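Local coordinates for protein nuclease NucT (Helicobacter pylori, PDB 6EHI) that is a nuclease with a PLD-like domain, folding as a mixed beta sheet with helices packed against it, in an assembly of two copies, at residues A[61-66]-A[154-159]; A[37-42]-A[102-107]; A[12-17]-A[131-136]; A[21-26]-A[44-49]. The protein carries 1 engineered substitution. All coordinates share one frame; numbering follows the deposited sequence.

Contact 1: A[61-66]-A[154-159]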
loop_
_atom_site.group_PDB
_atom_site.type_symbol
_atom_site.label_atom_id
_atom_site.label_comp_id
_atom_site.label_asym_id
_atom_site.label_seq_id
_atom_site.Cartn_x
_atom_site.Cartn_y
_atom_site.Cartn_z
ATOM N N GLN A 61 -19.344 3.118 -3.545
ATOM C CA GLN A 61 -19.310 2.269 -2.349
ATOM C C GLN A 61 -17.924 2.467 -1.696
ATOM O O GLN A 61 -16.930 2.514 -2.405
ATOM C CB GLN A 61 -19.450 0.836 -2.751
ATOM C CG GLN A 61 -20.839 0.565 -3.312
ATOM C CD GLN A 61 -20.986 -0.812 -3.924
ATOM O OE1 GLN A 61 -20.113 -1.258 -4.685
ATOM N NE2 GLN A 61 -22.064 -1.532 -3.542
ATOM N N ILE A 62 -17.907 2.700 -0.404
ATOM C CA ILE A 62 -16.654 2.952 0.330
ATOM C C ILE A 62 -16.621 2.108 1.560
ATOM O O ILE A 62 -17.507 2.261 2.384
ATOM C CB ILE A 62 -16.582 4.429 0.716
ATOM C CG1 ILE A 62 -16.950 5.309 -0.484
ATOM C CG2 ILE A 62 -15.165 4.774 1.225
ATOM C CD1 ILE A 62 -16.880 6.781 -0.185
ATOM N N ILE A 63 -15.689 1.155 1.664
ATOM C CA ILE A 63 -15.393 0.376 2.896
ATOM C C ILE A 63 -14.257 1.080 3.636
ATOM O O ILE A 63 -13.164 1.230 3.056
ATOM C CB ILE A 63 -14.985 -1.082 2.568
ATOM C CG1 ILE A 63 -16.023 -1.732 1.633
ATOM C CG2 ILE A 63 -14.682 -1.799 3.843
ATOM C CD1 ILE A 63 -15.698 -3.130 1.105
ATOM N N TYR A 64 -14.514 1.622 4.837
ATOM C CA TYR A 64 -13.497 2.218 5.708
ATOM C C TYR A 64 -13.008 1.262 6.785
ATOM O O TYR A 64 -13.826 0.460 7.381
ATOM C CB TYR A 64 -14.110 3.384 6.397
ATOM C CG TYR A 64 -14.510 4.625 5.636
ATOM C CD1 TYR A 64 -15.705 4.686 4.836
ATOM C CD2 TYR A 64 -13.661 5.756 5.620
ATOM C CE1 TYR A 64 -16.082 5.846 4.192
ATOM C CE2 TYR A 64 -14.026 6.894 4.942
ATOM C CZ TYR A 64 -15.223 6.948 4.229
ATOM O OH TYR A 64 -15.582 8.076 3.524
ATOM N N ASP A 65 -11.744 1.326 7.193
ATOM C CA ASP A 65 -11.333 0.614 8.425
ATOM C C ASP A 65 -12.225 0.994 9.656
ATOM O O ASP A 65 -12.488 2.193 9.896
ATOM C CB ASP A 65 -9.858 0.831 8.758
ATOM C CG ASP A 65 -9.443 0.258 10.099
ATOM O OD1 ASP A 65 -9.294 -0.948 10.149
ATOM O OD2 ASP A 65 -9.256 1.028 11.111
ATOM N N TYR A 66 -12.632 -0.031 10.403
ATOM C CA TYR A 66 -13.575 0.172 11.517
ATOM C C TYR A 66 -12.943 1.011 12.628
ATOM O O TYR A 66 -13.425 2.087 12.952
ATOM C CB TYR A 66 -14.049 -1.229 12.063
ATOM C CG TYR A 66 -15.007 -1.063 13.216
ATOM C CD1 TYR A 66 -14.548 -0.768 14.497
ATOM C CD2 TYR A 66 -16.362 -1.052 12.976
ATOM C CE1 TYR A 66 -15.463 -0.554 15.518
ATOM C CE2 TYR A 66 -17.274 -0.854 13.985
ATOM C CZ TYR A 66 -16.814 -0.570 15.232
ATOM O OH TYR A 66 -17.729 -0.352 16.245
ATOM N N LYS A 154 -16.999 -9.660 -1.746
ATOM C CA LYS A 154 -16.893 -10.457 -0.528
ATOM C C LYS A 154 -16.639 -9.566 0.700
ATOM O O LYS A 154 -17.287 -9.711 1.730
ATOM C CB LYS A 154 -15.764 -11.518 -0.604
ATOM C CG LYS A 154 -16.074 -12.709 -1.522
ATOM C CD LYS A 154 -15.171 -13.926 -1.322
ATOM C CE LYS A 154 -14.831 -14.317 0.113
ATOM N NZ LYS A 154 -15.720 -15.288 0.804
ATOM N N MET A 155 -15.720 -8.586 0.534
ATOM C CA MET A 155 -15.529 -7.605 1.589
ATOM C C MET A 155 -16.837 -6.881 1.958
ATOM O O MET A 155 -17.084 -6.600 3.179
ATOM C CB MET A 155 -14.464 -6.593 1.210
ATOM C CG MET A 155 -13.132 -7.331 1.177
ATOM S SD MET A 155 -11.806 -6.252 0.542
ATOM C CE MET A 155 -11.652 -5.108 1.881
ATOM N N LEU A 156 -17.572 -6.475 0.966
ATOM C CA LEU A 156 -18.792 -5.689 1.156
ATOM C C LEU A 156 -19.796 -6.461 1.975
ATOM O O LEU A 156 -20.542 -5.897 2.794
ATOM C CB LEU A 156 -19.395 -5.361 -0.215
ATOM C CG LEU A 156 -20.073 -4.017 -0.403
ATOM C CD1 LEU A 156 -19.418 -2.804 0.222
ATOM C CD2 LEU A 156 -20.245 -3.830 -1.933
ATOM N N GLU A 157 -19.812 -7.778 1.817
ATOM C CA GLU A 157 -20.724 -8.640 2.650
ATOM C C GLU A 157 -20.337 -8.818 4.078
ATOM O O GLU A 157 -21.170 -9.281 4.866
ATOM C CB GLU A 157 -20.914 -10.051 2.069
ATOM C CG GLU A 157 -21.911 -10.253 0.941
ATOM C CD GLU A 157 -21.594 -11.502 0.108
ATOM O OE1 GLU A 157 -21.306 -12.577 0.692
ATOM O OE2 GLU A 157 -21.654 -11.411 -1.134
ATOM N N SER A 158 -19.065 -8.540 4.444
ATOM C CA SER A 158 -18.639 -8.523 5.825
ATOM C C SER A 158 -18.672 -7.173 6.532
ATOM O O SER A 158 -18.507 -7.147 7.730
ATOM C CB SER A 158 -17.228 -9.154 5.921
ATOM O OG SER A 158 -17.168 -10.389 5.175
ATOM N N CYS A 159 -18.802 -6.043 5.787
ATOM C CA CYS A 159 -18.747 -4.698 6.399
ATOM C C CYS A 159 -20.078 -4.331 7.046
ATOM O O CYS A 159 -21.156 -4.773 6.603
ATOM C CB CYS A 159 -18.300 -3.608 5.382
ATOM S SG CYS A 159 -19.450 -3.060 4.088
#

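Contact 2: A[37-42]-A[102-107]. Engineered in segment 102-107: Asn-106 (natural residue His).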
loop_
_atom_site.group_PDB
_atom_site.type_symbol
_atom_site.label_atom_id
_atom_site.label_comp_id
_atom_site.label_asym_id
_atom_site.label_seq_id
_atom_site.Cartn_x
_atom_site.Cartn_y
_atom_site.Cartn_z
ATOM N N ALA A 37 -11.947 0.715 -1.042
ATOM C CA ALA A 37 -11.630 0.235 0.311
ATOM C C ALA A 37 -10.463 1.024 0.810
ATOM O O ALA A 37 -9.457 1.052 0.109
ATOM C CB ALA A 37 -11.313 -1.215 0.259
ATOM N N ILE A 38 -10.616 1.746 1.921
ATOM C CA ILE A 38 -9.590 2.661 2.402
ATOM C C ILE A 38 -9.435 2.597 3.869
ATOM O O ILE A 38 -10.401 2.703 4.591
ATOM C CB ILE A 38 -9.923 4.078 1.906
ATOM C CG1 ILE A 38 -8.786 5.082 2.170
ATOM C CG2 ILE A 38 -11.311 4.541 2.329
ATOM C CD1 ILE A 38 -7.519 4.766 1.421
ATOM N N TYR A 39 -8.173 2.502 4.335
ATOM C CA TYR A 39 -7.831 2.502 5.739
ATOM C C TYR A 39 -8.141 3.848 6.375
ATOM O O TYR A 39 -8.983 3.933 7.300
ATOM C CB TYR A 39 -6.316 2.123 5.966
ATOM C CG TYR A 39 -5.938 2.236 7.394
ATOM C CD1 TYR A 39 -6.277 1.215 8.301
ATOM C CD2 TYR A 39 -5.315 3.409 7.892
ATOM C CE1 TYR A 39 -5.983 1.332 9.633
ATOM C CE2 TYR A 39 -5.055 3.535 9.236
ATOM C CZ TYR A 39 -5.444 2.474 10.099
ATOM O OH TYR A 39 -5.153 2.500 11.459
ATOM N N SER A 40 -7.469 4.933 5.900
ATOM C CA SER A 40 -7.706 6.274 6.420
ATOM C C SER A 40 -8.007 7.189 5.238
ATOM O O SER A 40 -7.295 7.150 4.242
ATOM C CB SER A 40 -6.480 6.796 7.203
ATOM O OG SER A 40 -6.495 8.207 7.363
ATOM N N PHE A 41 -9.043 8.026 5.370
ATOM C CA PHE A 41 -9.500 8.850 4.303
ATOM C C PHE A 41 -9.990 10.166 4.946
ATOM O O PHE A 41 -11.102 10.281 5.437
ATOM C CB PHE A 41 -10.583 8.118 3.517
ATOM C CG PHE A 41 -11.215 8.868 2.404
ATOM C CD1 PHE A 41 -10.758 10.136 1.960
ATOM C CD2 PHE A 41 -12.369 8.371 1.840
ATOM C CE1 PHE A 41 -11.397 10.825 0.943
ATOM C CE2 PHE A 41 -13.062 9.047 0.824
ATOM C CZ PHE A 41 -12.529 10.260 0.304
ATOM N N THR A 42 -9.111 11.145 4.909
ATOM C CA THR A 42 -9.341 12.449 5.501
ATOM C C THR A 42 -9.241 13.597 4.480
ATOM O O THR A 42 -9.618 14.705 4.778
ATOM C CB THR A 42 -8.361 12.698 6.663
ATOM O OG1 THR A 42 -7.035 12.698 6.115
ATOM C CG2 THR A 42 -8.480 11.663 7.821
ATOM N N TYR A 102 -8.310 -7.629 17.092
ATOM C CA TYR A 102 -8.587 -7.860 15.660
ATOM C C TYR A 102 -7.622 -7.025 14.749
ATOM O O TYR A 102 -7.137 -5.995 15.161
ATOM C CB TYR A 102 -10.015 -7.468 15.292
ATOM C CG TYR A 102 -11.070 -8.391 15.902
ATOM C CD1 TYR A 102 -11.532 -8.144 17.197
ATOM C CD2 TYR A 102 -11.583 -9.463 15.218
ATOM C CE1 TYR A 102 -12.504 -8.952 17.770
ATOM C CE2 TYR A 102 -12.546 -10.286 15.782
ATOM C CZ TYR A 102 -12.999 -10.019 17.054
ATOM O OH TYR A 102 -13.993 -10.841 17.638
ATOM N N GLY A 103 -7.449 -7.543 13.532
ATOM C CA GLY A 103 -6.774 -6.841 12.468
ATOM C C GLY A 103 -7.490 -5.571 12.019
ATOM O O GLY A 103 -8.546 -5.159 12.514
ATOM N N ILE A 104 -6.873 -4.953 11.007
ATOM C CA ILE A 104 -7.351 -3.776 10.417
ATOM C C ILE A 104 -7.686 -3.998 8.934
ATOM O O ILE A 104 -7.299 -4.956 8.305
ATOM C CB ILE A 104 -6.359 -2.588 10.547
ATOM C CG1 ILE A 104 -4.971 -2.952 10.018
ATOM C CG2 ILE A 104 -6.321 -2.054 11.967
ATOM C CD1 ILE A 104 -4.148 -1.674 9.832
ATOM N N MET A 105 -8.508 -3.102 8.370
ATOM C CA MET A 105 -8.778 -3.120 6.952
ATOM C C MET A 105 -7.778 -2.062 6.353
ATOM O O MET A 105 -8.019 -0.885 6.387
ATOM C CB MET A 105 -10.265 -2.729 6.653
ATOM C CG MET A 105 -10.712 -3.199 5.253
ATOM S SD MET A 105 -9.697 -2.626 3.865
ATOM C CE MET A 105 -10.077 -0.899 3.847
ATOM N N ASN A 106 -6.605 -2.544 6.015
ATOM C CA ASN A 106 -5.503 -1.633 5.569
ATOM C C ASN A 106 -5.406 -1.423 4.096
ATOM O O ASN A 106 -4.432 -0.723 3.633
ATOM C CB ASN A 106 -4.185 -2.168 6.006
ATOM C CG ASN A 106 -3.148 -1.088 6.081
ATOM O OD1 ASN A 106 -3.368 0.006 6.687
ATOM N ND2 ASN A 106 -1.960 -1.416 5.556
ATOM N N GLN A 107 -6.288 -1.939 3.259
ATOM C CA GLN A 107 -6.258 -1.622 1.870
ATOM C C GLN A 107 -6.425 -0.143 1.515
ATOM O O GLN A 107 -7.030 0.616 2.280
ATOM C CB GLN A 107 -7.379 -2.363 1.128
ATOM C CG GLN A 107 -7.187 -3.881 1.197
ATOM C CD GLN A 107 -8.270 -4.635 0.466
ATOM O OE1 GLN A 107 -9.211 -4.021 -0.164
ATOM N NE2 GLN A 107 -8.204 -5.937 0.590
#

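Contact 3: A[12-17]-A[131-136]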
loop_
_atom_site.group_PDB
_atom_site.type_symbol
_atom_site.label_atom_id
_atom_site.label_comp_id
_atom_site.label_asym_id
_atom_site.label_seq_id
_atom_site.Cartn_x
_atom_site.Cartn_y
_atom_site.Cartn_z
ATOM N N LEU A 12 5.852 8.745 -4.774
ATOM C CA LEU A 12 5.695 9.936 -3.973
ATOM C C LEU A 12 6.866 10.091 -2.981
ATOM O O LEU A 12 7.437 9.102 -2.567
ATOM C CB LEU A 12 4.349 9.878 -3.222
ATOM C CG LEU A 12 3.110 10.013 -4.070
ATOM C CD1 LEU A 12 2.830 8.660 -4.749
ATOM C CD2 LEU A 12 1.920 10.506 -3.303
ATOM N N PRO A 13 7.285 11.332 -2.652
ATOM C CA PRO A 13 6.631 12.592 -2.982
ATOM C C PRO A 13 6.953 13.163 -4.367
ATOM O O PRO A 13 6.342 14.124 -4.795
ATOM C CB PRO A 13 7.182 13.543 -1.904
ATOM C CG PRO A 13 8.570 13.013 -1.665
ATOM C CD PRO A 13 8.486 11.540 -1.799
ATOM N N TYR A 14 7.956 12.599 -5.028
ATOM C CA TYR A 14 8.411 13.141 -6.323
ATOM C C TYR A 14 7.277 13.449 -7.298
ATOM O O TYR A 14 7.248 14.514 -7.919
ATOM C CB TYR A 14 9.390 12.197 -6.986
ATOM C CG TYR A 14 10.483 11.737 -6.023
ATOM C CD1 TYR A 14 11.501 12.605 -5.560
ATOM C CD2 TYR A 14 10.450 10.470 -5.487
ATOM C CE1 TYR A 14 12.459 12.154 -4.647
ATOM C CE2 TYR A 14 11.404 10.040 -4.595
ATOM C CZ TYR A 14 12.387 10.880 -4.149
ATOM O OH TYR A 14 13.334 10.379 -3.301
ATOM N N GLU A 15 6.319 12.516 -7.418
ATOM C CA GLU A 15 5.247 12.595 -8.297
ATOM C C GLU A 15 3.874 12.724 -7.526
ATOM O O GLU A 15 2.872 12.329 -8.058
ATOM C CB GLU A 15 5.241 11.389 -9.215
ATOM C CG GLU A 15 6.504 11.064 -10.021
ATOM C CD GLU A 15 6.384 9.808 -10.859
ATOM O OE1 GLU A 15 6.426 8.681 -10.290
ATOM O OE2 GLU A 15 6.311 9.937 -12.124
ATOM N N GLN A 16 3.888 13.433 -6.392
ATOM C CA GLN A 16 2.689 13.516 -5.512
ATOM C C GLN A 16 1.556 14.257 -6.205
ATOM O O GLN A 16 0.426 13.863 -6.099
ATOM C CB GLN A 16 3.033 14.086 -4.165
ATOM C CG GLN A 16 3.438 15.566 -4.240
ATOM C CD GLN A 16 4.132 16.038 -3.010
ATOM O OE1 GLN A 16 4.383 15.294 -2.068
ATOM N NE2 GLN A 16 4.502 17.299 -3.036
ATOM N N ARG A 17 1.840 15.303 -6.970
ATOM C CA ARG A 17 0.732 16.071 -7.622
ATOM C C ARG A 17 0.149 15.303 -8.761
ATOM O O ARG A 17 -1.092 15.269 -8.883
ATOM C CB ARG A 17 1.180 17.428 -8.147
ATOM C CG ARG A 17 1.470 18.428 -7.051
ATOM C CD ARG A 17 1.758 19.779 -7.719
ATOM N NE ARG A 17 3.036 20.338 -7.291
ATOM C CZ ARG A 17 3.205 21.261 -6.343
ATOM N NH1 ARG A 17 2.161 21.778 -5.687
ATOM N NH2 ARG A 17 4.442 21.688 -6.044
ATOM N N ASN A 131 3.584 14.946 2.147
ATOM C CA ASN A 131 4.780 14.790 2.958
ATOM C C ASN A 131 5.487 13.400 2.938
ATOM O O ASN A 131 6.620 13.273 3.388
ATOM C CB ASN A 131 4.407 15.141 4.391
ATOM C CG ASN A 131 3.671 16.478 4.493
ATOM O OD1 ASN A 131 3.973 17.452 3.754
ATOM N ND2 ASN A 131 2.688 16.515 5.361
ATOM N N ASN A 132 4.824 12.365 2.409
ATOM C CA ASN A 132 5.283 11.009 2.613
ATOM C C ASN A 132 5.927 10.453 1.402
ATOM O O ASN A 132 5.668 10.942 0.315
ATOM C CB ASN A 132 4.065 10.089 2.949
ATOM C CG ASN A 132 3.489 10.360 4.323
ATOM O OD1 ASN A 132 4.029 11.126 5.120
ATOM N ND2 ASN A 132 2.340 9.700 4.626
ATOM N N TYR A 133 6.806 9.488 1.647
ATOM C CA TYR A 133 7.190 8.548 0.554
ATOM C C TYR A 133 6.024 7.540 0.461
ATOM O O TYR A 133 5.587 6.948 1.448
ATOM C CB TYR A 133 8.549 7.858 0.740
ATOM C CG TYR A 133 9.716 8.806 0.723
ATOM C CD1 TYR A 133 10.083 9.520 1.881
ATOM C CD2 TYR A 133 10.441 8.986 -0.404
ATOM C CE1 TYR A 133 11.192 10.358 1.856
ATOM C CE2 TYR A 133 11.465 9.886 -0.431
ATOM C CZ TYR A 133 11.842 10.560 0.686
ATOM O OH TYR A 133 12.885 11.462 0.658
ATOM N N GLU A 134 5.577 7.326 -0.747
ATOM C CA GLU A 134 4.480 6.386 -0.975
ATOM C C GLU A 134 4.679 5.854 -2.339
ATOM O O GLU A 134 5.424 6.440 -3.167
ATOM C CB GLU A 134 3.098 7.112 -0.985
ATOM C CG GLU A 134 2.797 7.873 0.268
ATOM C CD GLU A 134 2.184 7.062 1.399
ATOM O OE1 GLU A 134 2.134 5.807 1.388
ATOM O OE2 GLU A 134 1.858 7.702 2.418
ATOM N N VAL A 135 3.909 4.859 -2.670
ATOM C CA VAL A 135 3.698 4.497 -4.053
ATOM C C VAL A 135 2.220 4.412 -4.360
ATOM O O VAL A 135 1.395 3.861 -3.549
ATOM C CB VAL A 135 4.446 3.249 -4.514
ATOM C CG1 VAL A 135 5.950 3.457 -4.492
ATOM C CG2 VAL A 135 4.057 2.024 -3.712
ATOM N N LEU A 136 1.874 4.772 -5.595
ATOM C CA LEU A 136 0.474 4.667 -6.077
ATOM C C LEU A 136 0.545 4.041 -7.462
ATOM O O LEU A 136 1.292 4.580 -8.353
ATOM C CB LEU A 136 -0.188 6.027 -6.116
ATOM C CG LEU A 136 -1.695 6.018 -6.282
ATOM C CD1 LEU A 136 -2.275 7.236 -5.580
ATOM C CD2 LEU A 136 -2.042 6.086 -7.728
#

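Contact 4: A[21-26]-A[44-49]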
loop_
_atom_site.group_PDB
_atom_site.type_symbol
_atom_site.label_atom_id
_atom_site.label_comp_id
_atom_site.label_asym_id
_atom_site.label_seq_id
_atom_site.Cartn_x
_atom_site.Cartn_y
_atom_site.Cartn_z
ATOM N N ASN A 21 -3.696 13.930 -8.857
ATOM C CA ASN A 21 -4.486 14.311 -10.011
ATOM C C ASN A 21 -4.955 13.051 -10.755
ATOM O O ASN A 21 -6.077 13.037 -11.246
ATOM C CB ASN A 21 -3.682 15.281 -10.982
ATOM C CG ASN A 21 -3.434 16.697 -10.418
ATOM O OD1 ASN A 21 -4.075 17.166 -9.498
ATOM N ND2 ASN A 21 -2.463 17.389 -11.010
ATOM N N SER A 22 -4.146 11.981 -10.843
ATOM C CA SER A 22 -4.546 10.740 -11.499
ATOM C C SER A 22 -5.760 10.128 -10.790
ATOM O O SER A 22 -6.691 9.607 -11.412
ATOM C CB SER A 22 -3.420 9.703 -11.503
ATOM O OG SER A 22 -3.739 8.487 -12.192
ATOM N N LEU A 23 -5.654 10.050 -9.482
ATOM C CA LEU A 23 -6.668 9.408 -8.650
ATOM C C LEU A 23 -7.962 10.236 -8.749
ATOM O O LEU A 23 -9.031 9.701 -8.909
ATOM C CB LEU A 23 -6.207 9.382 -7.174
ATOM C CG LEU A 23 -7.212 8.782 -6.177
ATOM C CD1 LEU A 23 -7.548 7.383 -6.640
ATOM C CD2 LEU A 23 -6.646 8.777 -4.773
ATOM N N ILE A 24 -7.838 11.538 -8.548
ATOM C CA ILE A 24 -8.984 12.441 -8.585
ATOM C C ILE A 24 -9.643 12.391 -9.933
ATOM O O ILE A 24 -10.858 12.273 -9.982
ATOM C CB ILE A 24 -8.613 13.829 -8.111
ATOM C CG1 ILE A 24 -8.630 13.742 -6.612
ATOM C CG2 ILE A 24 -9.620 14.895 -8.567
ATOM C CD1 ILE A 24 -8.225 14.965 -5.889
ATOM N N SER A 25 -8.845 12.420 -10.991
ATOM C CA SER A 25 -9.399 12.295 -12.331
ATOM C C SER A 25 -10.077 10.932 -12.602
ATOM O O SER A 25 -11.150 10.843 -13.208
ATOM C CB SER A 25 -8.345 12.621 -13.364
ATOM O OG SER A 25 -8.791 12.277 -14.633
ATOM N N GLY A 26 -9.487 9.856 -12.101
ATOM C CA GLY A 26 -10.054 8.533 -12.249
ATOM C C GLY A 26 -11.426 8.451 -11.606
ATOM O O GLY A 26 -12.328 7.810 -12.103
ATOM N N ARG A 44 -10.126 16.040 2.033
ATOM C CA ARG A 44 -11.392 16.653 1.601
ATOM C C ARG A 44 -11.582 16.888 0.103
ATOM O O ARG A 44 -12.722 16.911 -0.386
ATOM C CB ARG A 44 -11.641 17.966 2.402
ATOM C CG ARG A 44 -12.042 17.649 3.848
ATOM C CD ARG A 44 -12.242 18.862 4.764
ATOM N NE ARG A 44 -13.538 19.544 4.568
ATOM C CZ ARG A 44 -13.749 20.765 4.014
ATOM N NH1 ARG A 44 -12.769 21.550 3.497
ATOM N NH2 ARG A 44 -15.008 21.210 3.939
ATOM N N ASP A 45 -10.500 17.112 -0.620
ATOM C CA ASP A 45 -10.626 17.268 -2.058
ATOM C C ASP A 45 -10.996 15.960 -2.718
ATOM O O ASP A 45 -11.817 15.964 -3.644
ATOM C CB ASP A 45 -9.397 17.889 -2.744
ATOM C CG ASP A 45 -9.082 19.347 -2.248
ATOM O OD1 ASP A 45 -9.998 20.060 -1.790
ATOM O OD2 ASP A 45 -7.912 19.728 -2.319
ATOM N N ILE A 46 -10.472 14.831 -2.224
ATOM C CA ILE A 46 -10.876 13.560 -2.823
ATOM C C ILE A 46 -12.367 13.274 -2.493
ATOM O O ILE A 46 -13.043 12.688 -3.318
ATOM C CB ILE A 46 -10.003 12.386 -2.299
ATOM C CG1 ILE A 46 -8.525 12.596 -2.682
ATOM C CG2 ILE A 46 -10.426 11.083 -2.950
ATOM C CD1 ILE A 46 -7.515 11.691 -2.045
ATOM N N ALA A 47 -12.795 13.580 -1.290
ATOM C CA ALA A 47 -14.199 13.416 -0.915
ATOM C C ALA A 47 -15.095 14.272 -1.842
ATOM O O ALA A 47 -16.155 13.839 -2.262
ATOM C CB ALA A 47 -14.457 13.752 0.531
ATOM N N ARG A 48 -14.670 15.496 -2.112
ATOM C CA ARG A 48 -15.494 16.370 -2.996
ATOM C C ARG A 48 -15.568 15.747 -4.358
ATOM O O ARG A 48 -16.582 15.808 -4.973
ATOM C CB ARG A 48 -14.981 17.823 -2.991
ATOM C CG ARG A 48 -15.474 18.549 -1.773
ATOM C CD ARG A 48 -15.301 20.063 -1.884
ATOM N NE ARG A 48 -13.922 20.393 -1.517
ATOM C CZ ARG A 48 -13.507 20.553 -0.259
ATOM N NH1 ARG A 48 -14.362 20.385 0.758
ATOM N NH2 ARG A 48 -12.218 20.803 -0.016
ATOM N N ALA A 49 -14.518 15.075 -4.806
ATOM C CA ALA A 49 -14.497 14.424 -6.102
ATOM C C ALA A 49 -15.474 13.264 -6.155
ATOM O O ALA A 49 -16.205 13.078 -7.166
ATOM C CB ALA A 49 -13.080 13.948 -6.461
#

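Contact 1: A[61-66]-A[154-159]
Gln-61 OE1 takes a hydrogen bond from Lys-35 NZ, and with that end of the amide held, the other end presses on Leu-156: Gln-61 NE2 comes to 3.3 Å from Leu-156 CD2, a tight polar-to-methyl contact. The two side chains cross at about a right angle, the Leu-156 methyl also lying against Gln-61 CD. No hydrogen bond spans the segments; the rest is apolar. In Ile-63, chi1 of -51° puts CG1 anti to the carbonyl carbon, and the extended chi2 carries CD1 on to Met-155 CB at 3.7 Å. Leu-156 CD1 lies beside the same branch, 3.8 Å from Ile-63 CG1, so this branch touches two successive helix residues. Leu-156 chi1 is -144°, off a staggered value; its CD1 meets Ile-63 and its CD2 meets Gln-61. Farther along, Cys-159, in the one of its two conformers described, brings CB to 4.3 Å from Ile-63 CG2, and its SG forms a disulfide with Cys-89. The axes of strand 61-65 and helix 154-158 approach to 9.6 Å and cross at 64°. Strand 59-65 runs parallel between strands 33-38 and 86-91; helix 142-158 packs on the face that carries Gln-61 and Ile-63, while Ile-62 and Tyr-64 point from the other face to Leu-80 of helix 77-80, and the disulfide ties the chain just after helix 142-158 to strand 86-91.

Contact 2: A[37-42]-A[102-107]
The end of strand 33-38 and the loop 104-107 run at 127° to one another, joined by one weak backbone hydrogen bond, Tyr-39 N to Gln-107 O at 3.0 Å with an N-H...O angle of 126°. The loop leads into the H-x-K part of the HKD signature of the PLD family: the engineered Asn-106 stands at the histidine position, and Lys-108 is the lysine. Gln-107 O also meets Ile-38 CA, a CA-H...O contact of 3.3 Å.

Tyr-39 sets CG anti to its backbone N, which turns CG to the loop side. Met-105 O lies in the ring plane at the edge, 3.3 Å from Tyr-39 CD1; this buried carbonyl has no hydrogen-bond partner in the model, and Tyr-39 CA supplies only a CA-H...O contact. Asn-106 OD1 approaches obliquely, 3.5 Å from Tyr-39 CG, its amide turned 71° from the ring, while Asn-106 ND2 is bonded to Glu-134 OE1 of the second subunit. Farther along the ring, Ile-104 CD1 reaches Tyr-39 CE1 at 3.5 Å.

The Met-105 side chain, bent at chi2 and chi3, turns back to the strand. Its CE packs on the peptide between Ala-37 and Ile-38 and on the Ala-37 methyl, Met-105 CE lying 3.8 Å from Ala-37 CB. Gln-107 extends past the same methyl, and its OE1 stands 3.5 Å from Ala-37 CB.

Contact 3: A[12-17]-A[131-136]
An antiparallel bridge between Leu-12 and Glu-134, a hydrogen-bonded pair, joins the edge strand 7-12 to strand 134-139 just before the chain turns toward helix 16-28. Leu-12 N gives a short bond to Glu-134 O (2.8 Å, N-H...O angle 158°), but the return bond, Glu-134 N to Leu-12 O, is longer at 3.2 Å, with the donor 58° out of the carbonyl plane. Leu-12 O also receives the CA-H of Tyr-133, its CA 3.2 Å away. The peptide before Pro-13 is cis, and Pro-13 CD lies over one face of the Tyr-133 ring, a CH-pi contact 3.9 Å from its centroid. Tyr-14 OH sits at the edge of that same ring, 3.5 Å from Tyr-133 CE2. A type I turn from Pro-13 to Gln-16 leads to the helix, with Glu-15 at the N-cap position. On the other segment, Asn-132 ND2 lies 3.0 Å from Glu-134 OE2, a hydrogen bond in the amide plane, and Ser-121 OG holds Glu-134 OE1. The second subunit brings Tyr-151 onto the Tyr-14 ring and Ile-104 N to Asn-132 OD1.

Strand 7-12 thus lies beside strand 134-139, while Phe-129 of helix 126-130 packs on Leu-12 and Leu-136.

Contact 4: A[21-26]-A[44-49]
The carboxylate of Asp-45, whose CB lies 4.5 Å from Ile-24 CD1, is met at OD1 by Arg-48 NH2 in a salt bridge of 2.9 Å, nearly along the acid's C-O direction though 22° out of the guanidinium plane. One face of the Arg-48 guanidinium has Arg-44 O 3.7 Å above its centre, and Arg-44 CZ stands at its edge. Arg-48 NH1 in turn lies 3.1 Å above one face of the Arg-44 guanidinium, offset toward the rim; the salt bridge and the carbonyl probably ease the meeting of two like charges.

Beside these polar groups the helices meet through aliphatic groups, with axes 9.7 Å apart and directions 23° from parallel. Strand 33-38, helix 44-54 and strand 59-65 form a beta-alpha-beta crossover of the PLD-like fold, and helix 16-28 packs alongside its helix. In Ile-24, chi1 of -81° sets CG1 anti to the carbonyl carbon, and the extended chi2 takes CD1 to 4.0 Å from Ile-46 CG1, while the other branch, Ile-24 CG2, meets Ala-49 CB at 4.2 Å. Ile-46 sends CD1 on to Leu-23 CD2, 4.1 Å away, the two side chains crossing at about a right angle. Trp-124 touches both Leu-23 and Ile-46, and Phe-118 of strand 116-120 also packs on Leu-23.

Contacts 1 and 2 are continuous, their centres 10 Å apart: Ile-63 O lies 2.8 Å from Ile-38 N across neighbouring strands, and Asp-65 OD1 is 2.9 Å from Met-105 N, a probable hydrogen bond from the end of that strand to the loop that carries the HKD signature. Contact 4 meets contact 2 through Phe-41, whose CZ is 3.7 Å from Ala-47 N. Contact 3 shares helix 16-28 with contact 4 but lies about 26 Å from contact 1, centre to centre. Within one chain contacts 2 and 3 do not touch, their nearest atoms being about 9 Å apart. Between subunits they do meet, the loop of contact 2 on segment 131-136 of the second copy. Glycerol, probably from the crystallisation liquor, is hydrogen-bonded at Ser-40 and Asn-132.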